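Local coordinates for protein succinylglutamate desuccinylase (Vibrio cholerae, PDB 2G9D) that probably hydrolyses N-succinyl-L-glutamate to succinate and L-glutamate, the zinc-dependent last step of arginine degradation by the AST pathway, at residues A[111-116]-A[200-205]; A[136-141]-A[209-214]; A[287-292]-A[300-305]. One frame throughout, in Å; residues are numbered along the deposited sequence.

Interaction 1: A[111-116]-A[200-205]; sequences NLNRLF and SSTFSW
Asn113 carries the main polar link between the loop 111-116 and the start of helix 203-211. Its CG stands anti to the backbone N (chi1 -165°), so the carboxamide crosses Thr202 obliquely and OD1 accepts from Phe203 N at 2.6 Å, in the carbonyl plane with a C=O...N angle of 156°. That serves one NH of the first helical turn. A second, Trp205 N, is taken by the N-cap residue, bonding to Thr202 OG1 at 3.3 Å. A weak bond runs the other way, Phe116 N giving to Ser201 O at 3.2 Å, and the same oxygen lies at the edge of the Phe116 ring. Ser201 OG is hydrogen-bonded to Asp117 OD1. The bent Arg114 chain sets its guanidinium over Ser201 CB; Arg114 NH1 is 2.9 Å from Ser200 OG, at an angle too poor for a hydrogen bond. Phe203 lies obliquely over one face of the Phe116 ring, centroids 4.8 Å apart and planes at 38°. The Asn113 side chain comes within about 4 Å of that of His63, a predicted zinc ligand. Asn113 OD1 is committed to the helix start beside that site; as in related M14-type enzymes, Asn113 and Arg114 probably belong to the substrate pocket.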
loop_
_atom_site.group_PDB
_atom_site.type_symbol
_atom_site.label_atom_id
_atom_site.label_comp_id
_atom_site.label_asym_id
_atom_site.label_seq_id
_atom_site.Cartn_x
_atom_site.Cartn_y
_atom_site.Cartn_z
ATOM N N ASN A 111 -4.939 -11.401 -9.248
ATOM C CA ASN A 111 -4.610 -10.250 -8.407
ATOM C C ASN A 111 -3.308 -10.557 -7.667
ATOM O O ASN A 111 -3.299 -11.316 -6.704
ATOM C CB ASN A 111 -5.754 -9.988 -7.411
ATOM C CG ASN A 111 -5.350 -9.057 -6.260
ATOM O OD1 ASN A 111 -4.433 -9.365 -5.496
ATOM N ND2 ASN A 111 -6.043 -7.924 -6.127
ATOM N N LEU A 112 -2.208 -9.975 -8.138
ATOM C CA LEU A 112 -0.889 -10.196 -7.543
ATOM C C LEU A 112 -0.868 -10.029 -6.030
ATOM O O LEU A 112 -0.238 -10.818 -5.314
ATOM C CB LEU A 112 0.127 -9.239 -8.162
ATOM C CG LEU A 112 1.465 -9.039 -7.444
ATOM C CD1 LEU A 112 2.205 -10.346 -7.245
ATOM C CD2 LEU A 112 2.291 -8.097 -8.284
ATOM N N ASN A 113 -1.545 -8.998 -5.542
ATOM C CA ASN A 113 -1.573 -8.764 -4.110
ATOM C C ASN A 113 -2.490 -9.739 -3.399
ATOM O O ASN A 113 -3.447 -9.343 -2.745
ATOM C CB ASN A 113 -2.033 -7.349 -3.812
ATOM C CG ASN A 113 -1.737 -6.944 -2.391
ATOM O OD1 ASN A 113 -0.620 -7.131 -1.896
ATOM N ND2 ASN A 113 -2.729 -6.367 -1.728
ATOM N N ARG A 114 -2.200 -11.020 -3.539
ATOM C CA ARG A 114 -2.998 -12.040 -2.900
ATOM C C ARG A 114 -2.187 -13.316 -2.907
ATOM O O ARG A 114 -2.569 -14.304 -2.291
ATOM C CB ARG A 114 -4.323 -12.239 -3.655
ATOM C CG ARG A 114 -5.468 -11.267 -3.267
ATOM C CD ARG A 114 -5.757 -11.305 -1.754
ATOM N NE ARG A 114 -5.992 -12.659 -1.229
ATOM C CZ ARG A 114 -5.630 -13.074 -0.012
ATOM N NH1 ARG A 114 -5.008 -12.245 0.824
ATOM N NH2 ARG A 114 -5.879 -14.324 0.368
ATOM N N LEU A 115 -1.035 -13.266 -3.569
ATOM C CA LEU A 115 -0.176 -14.431 -3.686
ATOM C C LEU A 115 1.096 -14.388 -2.843
ATOM O O LEU A 115 2.126 -14.920 -3.252
ATOM C CB LEU A 115 0.182 -14.615 -5.158
ATOM C CG LEU A 115 -1.018 -14.387 -6.089
ATOM C CD1 LEU A 115 -0.536 -14.281 -7.519
ATOM C CD2 LEU A 115 -2.039 -15.516 -5.943
ATOM N N PHE A 116 1.018 -13.793 -1.654
ATOM C CA PHE A 116 2.188 -13.659 -0.779
ATOM C C PHE A 116 2.248 -14.540 0.468
ATOM O O PHE A 116 3.260 -14.557 1.176
ATOM C CB PHE A 116 2.338 -12.206 -0.357
ATOM C CG PHE A 116 2.752 -11.305 -1.467
ATOM C CD1 PHE A 116 4.082 -11.224 -1.844
ATOM C CD2 PHE A 116 1.810 -10.529 -2.136
ATOM C CE1 PHE A 116 4.471 -10.388 -2.872
ATOM C CE2 PHE A 116 2.190 -9.684 -3.168
ATOM C CZ PHE A 116 3.523 -9.612 -3.534
ATOM N N SER A 200 -3.674 -12.210 5.847
ATOM C CA SER A 200 -3.998 -11.995 4.448
ATOM C C SER A 200 -2.954 -12.636 3.543
ATOM O O SER A 200 -2.531 -13.776 3.763
ATOM C CB SER A 200 -4.074 -10.493 4.171
ATOM O OG SER A 200 -4.513 -10.259 2.853
ATOM N N SER A 201 -2.556 -11.894 2.515
ATOM C CA SER A 201 -1.546 -12.344 1.566
ATOM C C SER A 201 -1.114 -11.174 0.711
ATOM O O SER A 201 -0.517 -11.347 -0.339
ATOM C CB SER A 201 -2.083 -13.479 0.700
ATOM O OG SER A 201 -2.195 -14.677 1.464
ATOM N N THR A 202 -1.426 -9.976 1.196
ATOM C CA THR A 202 -1.058 -8.735 0.537
ATOM C C THR A 202 0.432 -8.524 0.785
ATOM O O THR A 202 1.008 -9.073 1.723
ATOM C CB THR A 202 -1.862 -7.521 1.095
ATOM O OG1 THR A 202 -1.690 -7.436 2.507
ATOM C CG2 THR A 202 -3.331 -7.665 0.810
ATOM N N PHE A 203 1.054 -7.722 -0.059
ATOM C CA PHE A 203 2.475 -7.486 0.054
ATOM C C PHE A 203 2.798 -6.823 1.394
ATOM O O PHE A 203 3.826 -7.083 2.022
ATOM C CB PHE A 203 2.905 -6.632 -1.133
ATOM C CG PHE A 203 4.368 -6.613 -1.358
ATOM C CD1 PHE A 203 5.108 -7.778 -1.273
ATOM C CD2 PHE A 203 5.015 -5.429 -1.650
ATOM C CE1 PHE A 203 6.494 -7.770 -1.479
ATOM C CE2 PHE A 203 6.389 -5.402 -1.859
ATOM C CZ PHE A 203 7.131 -6.577 -1.771
ATOM N N SER A 204 1.885 -5.973 1.836
ATOM C CA SER A 204 2.038 -5.287 3.105
ATOM C C SER A 204 2.102 -6.324 4.226
ATOM O O SER A 204 3.117 -6.445 4.928
ATOM C CB SER A 204 0.850 -4.356 3.314
ATOM O OG SER A 204 0.780 -3.962 4.664
ATOM N N TRP A 205 1.006 -7.073 4.371
ATOM C CA TRP A 205 0.878 -8.121 5.380
ATOM C C TRP A 205 2.148 -8.956 5.454
ATOM O O TRP A 205 2.659 -9.257 6.536
ATOM C CB TRP A 205 -0.293 -9.056 5.052
ATOM C CG TRP A 205 -0.310 -10.282 5.954
ATOM C CD1 TRP A 205 -0.646 -10.327 7.288
ATOM C CD2 TRP A 205 0.160 -11.603 5.620
ATOM N NE1 TRP A 205 -0.402 -11.588 7.798
ATOM C CE2 TRP A 205 0.092 -12.385 6.801
ATOM C CE3 TRP A 205 0.637 -12.195 4.440
ATOM C CZ2 TRP A 205 0.485 -13.721 6.833
ATOM C CZ3 TRP A 205 1.031 -13.528 4.478
ATOM C CH2 TRP A 205 0.951 -14.275 5.671
#

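Interaction 2: A[136-141]-A[209-214]; sequences LLRQFF and EHYAAQ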
loop_
_atom_site.group_PDB
_atom_site.type_symbol
_atom_site.label_atom_id
_atom_site.label_comp_id
_atom_site.label_asym_id
_atom_site.label_seq_id
_atom_site.Cartn_x
_atom_site.Cartn_y
_atom_site.Cartn_z
ATOM N N LEU A 136 13.686 -9.874 -2.763
ATOM C CA LEU A 136 13.995 -8.471 -2.553
ATOM C C LEU A 136 13.911 -8.180 -1.058
ATOM O O LEU A 136 14.885 -7.753 -0.442
ATOM C CB LEU A 136 12.999 -7.606 -3.328
ATOM C CG LEU A 136 13.166 -7.598 -4.856
ATOM C CD1 LEU A 136 11.821 -7.395 -5.564
ATOM C CD2 LEU A 136 14.146 -6.509 -5.226
ATOM N N LEU A 137 12.753 -8.449 -0.468
ATOM C CA LEU A 137 12.572 -8.213 0.956
ATOM C C LEU A 137 13.616 -8.957 1.787
ATOM O O LEU A 137 14.198 -8.389 2.719
ATOM C CB LEU A 137 11.162 -8.618 1.383
ATOM C CG LEU A 137 10.065 -7.745 0.773
ATOM C CD1 LEU A 137 8.708 -8.268 1.215
ATOM C CD2 LEU A 137 10.260 -6.281 1.175
ATOM N N ARG A 138 13.854 -10.219 1.447
ATOM C CA ARG A 138 14.843 -11.030 2.158
ATOM C C ARG A 138 16.221 -10.379 2.037
ATOM O O ARG A 138 16.902 -10.169 3.039
ATOM C CB ARG A 138 14.861 -12.446 1.570
ATOM C CG ARG A 138 15.622 -13.494 2.375
ATOM C CD ARG A 138 17.097 -13.576 1.963
ATOM N NE ARG A 138 17.280 -13.979 0.565
ATOM C CZ ARG A 138 18.461 -14.244 0.004
ATOM N NH1 ARG A 138 18.527 -14.599 -1.276
ATOM N NH2 ARG A 138 19.574 -14.164 0.723
ATOM N N GLN A 139 16.615 -10.048 0.807
ATOM C CA GLN A 139 17.907 -9.418 0.546
ATOM C C GLN A 139 18.018 -8.045 1.197
ATOM O O GLN A 139 19.083 -7.655 1.667
ATOM C CB GLN A 139 18.131 -9.248 -0.956
ATOM C CG GLN A 139 18.663 -10.468 -1.709
ATOM C CD GLN A 139 20.194 -10.594 -1.655
ATOM O OE1 GLN A 139 20.920 -9.604 -1.828
ATOM N NE2 GLN A 139 20.686 -11.816 -1.432
ATOM N N PHE A 140 16.914 -7.310 1.219
ATOM C CA PHE A 140 16.898 -5.966 1.780
ATOM C C PHE A 140 17.017 -5.948 3.292
ATOM O O PHE A 140 17.937 -5.355 3.827
ATOM C CB PHE A 140 15.614 -5.253 1.363
ATOM C CG PHE A 140 15.592 -3.791 1.688
ATOM C CD1 PHE A 140 16.034 -2.855 0.763
ATOM C CD2 PHE A 140 15.096 -3.341 2.907
ATOM C CE1 PHE A 140 15.980 -1.494 1.044
ATOM C CE2 PHE A 140 15.041 -1.989 3.192
ATOM C CZ PHE A 140 15.483 -1.063 2.255
ATOM N N PHE A 141 16.084 -6.595 3.982
ATOM C CA PHE A 141 16.115 -6.610 5.443
ATOM C C PHE A 141 17.252 -7.429 6.010
ATOM O O PHE A 141 17.097 -8.078 7.039
ATOM C CB PHE A 141 14.785 -7.130 6.019
ATOM C CG PHE A 141 13.652 -6.146 5.913
ATOM C CD1 PHE A 141 13.820 -4.828 6.311
ATOM C CD2 PHE A 141 12.426 -6.534 5.394
ATOM C CE1 PHE A 141 12.782 -3.910 6.183
ATOM C CE2 PHE A 141 11.377 -5.624 5.261
ATOM C CZ PHE A 141 11.555 -4.311 5.654
ATOM N N GLU A 209 4.291 -9.630 8.887
ATOM C CA GLU A 209 4.300 -11.000 9.384
ATOM C C GLU A 209 5.638 -11.705 9.383
ATOM O O GLU A 209 5.897 -12.505 10.262
ATOM C CB GLU A 209 3.297 -11.861 8.615
ATOM C CG GLU A 209 3.067 -13.226 9.246
ATOM C CD GLU A 209 2.522 -13.122 10.668
ATOM O OE1 GLU A 209 1.478 -12.441 10.848
ATOM O OE2 GLU A 209 3.125 -13.722 11.596
ATOM N N HIS A 210 6.495 -11.428 8.414
ATOM C CA HIS A 210 7.790 -12.111 8.379
ATOM C C HIS A 210 9.002 -11.238 8.722
ATOM O O HIS A 210 10.144 -11.701 8.644
ATOM C CB HIS A 210 8.007 -12.747 7.001
ATOM C CG HIS A 210 7.035 -13.843 6.664
ATOM N ND1 HIS A 210 7.125 -15.113 7.195
ATOM C CD2 HIS A 210 5.989 -13.870 5.803
ATOM C CE1 HIS A 210 6.181 -15.876 6.669
ATOM N NE2 HIS A 210 5.480 -15.147 5.822
ATOM N N TYR A 211 8.757 -9.981 9.093
ATOM C CA TYR A 211 9.832 -9.054 9.445
ATOM C C TYR A 211 9.459 -8.073 10.552
ATOM O O TYR A 211 10.301 -7.291 11.002
ATOM C CB TYR A 211 10.273 -8.273 8.224
ATOM C CG TYR A 211 10.808 -9.136 7.123
ATOM C CD1 TYR A 211 12.122 -9.584 7.138
ATOM C CD2 TYR A 211 9.995 -9.494 6.050
ATOM C CE1 TYR A 211 12.622 -10.367 6.101
ATOM C CE2 TYR A 211 10.476 -10.276 5.014
ATOM C CZ TYR A 211 11.796 -10.708 5.041
ATOM O OH TYR A 211 12.290 -11.464 3.996
ATOM N N ALA A 212 8.205 -8.092 10.986
ATOM C CA ALA A 212 7.817 -7.199 12.065
ATOM C C ALA A 212 8.042 -5.732 11.698
ATOM O O ALA A 212 8.491 -4.933 12.523
ATOM C CB ALA A 212 8.614 -7.552 13.318
ATOM N N ALA A 213 7.710 -5.393 10.456
ATOM C CA ALA A 213 7.865 -4.045 9.935
ATOM C C ALA A 213 6.554 -3.249 9.945
ATOM O O ALA A 213 5.494 -3.765 9.588
ATOM C CB ALA A 213 8.406 -4.117 8.528
ATOM N N GLN A 214 6.633 -1.988 10.370
ATOM C CA GLN A 214 5.467 -1.108 10.382
ATOM C C GLN A 214 5.029 -0.995 8.939
ATOM O O GLN A 214 5.557 -0.166 8.200
ATOM C CB GLN A 214 5.850 0.273 10.900
ATOM C CG GLN A 214 5.574 0.448 12.382
ATOM C CD GLN A 214 6.728 0.039 13.275
ATOM O OE1 GLN A 214 7.783 0.689 13.277
ATOM N NE2 GLN A 214 6.532 -1.038 14.051
#
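Two helix ends meet here, the last turn of helix 125-140 and the run-out of helix 203-211, with the backbones closest at Phe141 and Tyr211, 7.8 Å apart between CA atoms. The first helix keeps its bonds to the end, Phe141 N still giving to Leu137 O, while the second has left helical angles by Ala212, whose phi is positive at 59°. Tyr211 bridges the gap. Its CG stands anti to the carbonyl carbon (chi1 -61°), which sends the ring across to the first helix. Phe141 turns its own CB toward the tyrosine and lays CD2 over one face of that ring, off-centre, touching Tyr211 CG at 3.5 Å. The two rings cross obliquely, planes at 43° and centroids 4.9 Å apart. Leu137 adds its CB, 4.1 Å from Tyr211 CE2. At the far end of the phenylalanine ring, Phe141 CZ rests 4.3 Å from Ala213 CB, so one ring meets both the helix end and the chain leading into strand 214-220. The tyrosine hydroxyl comes to rest over the backbone of the first helix: Tyr211 OH is 3.2 Å from Arg138 N, but the angle is poor and no hydrogen bond forms. Strand 149-157 packs against the junction, with Arg149 meeting Phe141 and Ala213, and His151 meeting Leu137. Polar ties, such as the weak bond from Arg149 NH1 to Tyr211 O, run to that strand. Since no hydrogen bond or salt bridge joins the two segments, the contact across them is nonpolar packing of aromatic and aliphatic surfaces, with Tyr211 OH set against the helix backbone without bonding to it.

Interaction 3: A[287-292]-A[300-305]; sequences FMHGEV and PLMAKN
Met302, a selenomethionine, dominates this surface contact by folding its chain across the loop 287-292. The chain is bent at both chi2 and chi3, and its chi1 of 114° is off the staggered positions, a detail not firmly fixed at this resolution. The result is a hook: CB lies against Val292 CG1 at 3.4 Å, the two side chains crossing at about a right angle, and the terminal half turns back over the peptides of segment 287-292, around Gly290. There Met302 SE comes 3.5 Å from Met288 O, and the methyl CE lies against Gly290 CA at 3.3 Å, with His289 ND1 farther from CE at 4.2 Å. Selenium and imidazole meet obliquely, with SE 5.2 Å from the ring centroid. The imidazole leans over the backbone of Ala303 and Lys304 across the contact: Ala303 O sits above its face, and His289 NE2 is 2.7 Å from Lys304 O, at an angle too poor for a hydrogen bond. Gly290 has a phi of 158°, at which any CB would press on the preceding carbonyl oxygen. On the Phe287 side the fit is aliphatic. Its CB faces Ala303 CB at 3.3 Å, but CG stands anti to the carbonyl carbon (chi1 -61°), which carries the ring away toward Phe277 and Phe293. Ala303 CB also touches Met288 O. Backbone pairing is slight: Val292 and Met302 form a single bridge, and Ala303 N gives a weak 3.4 Å bond to Glu291 O. The two chains run antiparallel and are joined by seven residues. This is a hairpin-like excursion between strands 258-267 and 309-311 of the AstE/AspA barrel-sandwich hybrid domain, far from the predicted zinc site.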
loop_
_atom_site.group_PDB
_atom_site.type_symbol
_atom_site.label_atom_id
_atom_site.label_comp_id
_atom_site.label_asym_id
_atom_site.label_seq_id
_atom_site.Cartn_x
_atom_site.Cartn_y
_atom_site.Cartn_z
ATOM N N PHE A 287 -24.393 1.263 7.415
ATOM C CA PHE A 287 -25.731 0.719 7.421
ATOM C C PHE A 287 -26.225 0.681 8.864
ATOM O O PHE A 287 -25.439 0.514 9.797
ATOM C CB PHE A 287 -25.728 -0.690 6.831
ATOM C CG PHE A 287 -25.261 -0.759 5.398
ATOM C CD1 PHE A 287 -24.177 -1.558 5.050
ATOM C CD2 PHE A 287 -25.927 -0.070 4.393
ATOM C CE1 PHE A 287 -23.769 -1.674 3.728
ATOM C CE2 PHE A 287 -25.523 -0.182 3.066
ATOM C CZ PHE A 287 -24.443 -0.987 2.736
HETATM N N MSE A 288 -27.532 0.841 9.042
HETATM C CA MSE A 288 -28.135 0.830 10.368
HETATM C C MSE A 288 -28.585 -0.564 10.765
HETATM O O MSE A 288 -28.505 -1.512 9.976
HETATM C CB MSE A 288 -29.343 1.783 10.410
HETATM C CG MSE A 288 -30.477 1.442 9.427
HETATM SE SE MSE A 288 -32.043 2.645 9.497
HETATM C CE MSE A 288 -33.153 1.568 10.659
ATOM N N HIS A 289 -29.051 -0.673 12.005
ATOM C CA HIS A 289 -29.564 -1.925 12.539
ATOM C C HIS A 289 -31.002 -2.034 12.005
ATOM O O HIS A 289 -31.953 -1.533 12.621
ATOM C CB HIS A 289 -29.559 -1.878 14.077
ATOM C CG HIS A 289 -28.944 -3.082 14.730
ATOM N ND1 HIS A 289 -29.516 -4.337 14.679
ATOM C CD2 HIS A 289 -27.797 -3.223 15.436
ATOM C CE1 HIS A 289 -28.747 -5.197 15.323
ATOM N NE2 HIS A 289 -27.696 -4.546 15.792
ATOM N N GLY A 290 -31.144 -2.660 10.838
ATOM C CA GLY A 290 -32.451 -2.830 10.230
ATOM C C GLY A 290 -32.383 -3.064 8.731
ATOM O O GLY A 290 -33.273 -3.690 8.152
ATOM N N GLU A 291 -31.318 -2.576 8.103
ATOM C CA GLU A 291 -31.151 -2.717 6.661
ATOM C C GLU A 291 -30.231 -3.847 6.239
ATOM O O GLU A 291 -29.249 -4.160 6.913
ATOM C CB GLU A 291 -30.634 -1.404 6.068
ATOM C CG GLU A 291 -30.273 -1.449 4.578
ATOM C CD GLU A 291 -31.457 -1.777 3.674
ATOM O OE1 GLU A 291 -31.328 -1.612 2.438
ATOM O OE2 GLU A 291 -32.506 -2.205 4.198
ATOM N N VAL A 292 -30.569 -4.449 5.103
ATOM C CA VAL A 292 -29.793 -5.534 4.520
ATOM C C VAL A 292 -29.271 -5.052 3.167
ATOM O O VAL A 292 -30.023 -4.478 2.373
ATOM C CB VAL A 292 -30.651 -6.806 4.311
ATOM C CG1 VAL A 292 -31.313 -7.199 5.615
ATOM C CG2 VAL A 292 -31.692 -6.577 3.232
ATOM N N PRO A 300 -29.309 -14.282 4.375
ATOM C CA PRO A 300 -29.228 -12.865 3.985
ATOM C C PRO A 300 -27.954 -12.146 4.409
ATOM O O PRO A 300 -26.934 -12.784 4.672
ATOM C CB PRO A 300 -30.470 -12.257 4.628
ATOM C CG PRO A 300 -30.625 -13.081 5.866
ATOM C CD PRO A 300 -30.378 -14.489 5.366
ATOM N N LEU A 301 -28.020 -10.817 4.466
ATOM C CA LEU A 301 -26.872 -10.000 4.851
ATOM C C LEU A 301 -27.289 -8.588 5.293
ATOM O O LEU A 301 -27.795 -7.815 4.484
ATOM C CB LEU A 301 -25.882 -9.906 3.672
ATOM C CG LEU A 301 -25.199 -11.192 3.172
ATOM C CD1 LEU A 301 -24.367 -10.914 1.927
ATOM C CD2 LEU A 301 -24.320 -11.759 4.273
HETATM N N MSE A 302 -27.097 -8.268 6.576
HETATM C CA MSE A 302 -27.423 -6.934 7.114
HETATM C C MSE A 302 -26.325 -6.428 8.064
HETATM O O MSE A 302 -25.428 -7.176 8.460
HETATM C CB MSE A 302 -28.774 -6.929 7.860
HETATM C CG MSE A 302 -28.671 -6.652 9.380
HETATM SE SE MSE A 302 -29.386 -4.935 10.086
HETATM C CE MSE A 302 -30.930 -5.685 10.972
ATOM N N ALA A 303 -26.418 -5.152 8.427
ATOM C CA ALA A 303 -25.455 -4.505 9.312
ATOM C C ALA A 303 -25.548 -4.948 10.770
ATOM O O ALA A 303 -26.326 -4.397 11.551
ATOM C CB ALA A 303 -25.622 -2.999 9.229
ATOM N N LYS A 304 -24.748 -5.942 11.131
ATOM C CA LYS A 304 -24.724 -6.440 12.498
ATOM C C LYS A 304 -24.806 -5.272 13.506
ATOM O O LYS A 304 -25.512 -5.362 14.512
ATOM C CB LYS A 304 -23.442 -7.261 12.710
ATOM C CG LYS A 304 -23.127 -7.630 14.152
ATOM C CD LYS A 304 -21.821 -8.429 14.253
ATOM C CE LYS A 304 -20.598 -7.640 13.768
ATOM N NZ LYS A 304 -20.340 -6.425 14.586
ATOM N N ASN A 305 -24.106 -4.173 13.216
ATOM C CA ASN A 305 -24.084 -3.007 14.105
ATOM C C ASN A 305 -24.768 -1.775 13.522
ATOM O O ASN A 305 -25.284 -1.806 12.412
ATOM C CB ASN A 305 -22.637 -2.642 14.467
ATOM C CG ASN A 305 -21.899 -3.774 15.174
ATOM O OD1 ASN A 305 -20.790 -3.588 15.675
ATOM N ND2 ASN A 305 -22.512 -4.953 15.216
#

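In the fold
From the N terminus, interaction 1 opens first, in the loop between helices 98-102 and 125-140, and interaction 2 opens at the end of the latter helix. Interaction 1 closes at the start of helix 203-211 and interaction 2 at its far end, so their segments alternate and the two long loops cross. Helix 203-211 is thus held at both ends, and the contacts touch where Phe203 CE1 packs on Leu137 CD1 at 3.5 Å. Both belong to the catalytic domain. Interaction 3 follows in series, closing a short loop of the hybrid domain; its centre lies about 29 Å from that of interaction 1 and about 39 Å from that of interaction 2.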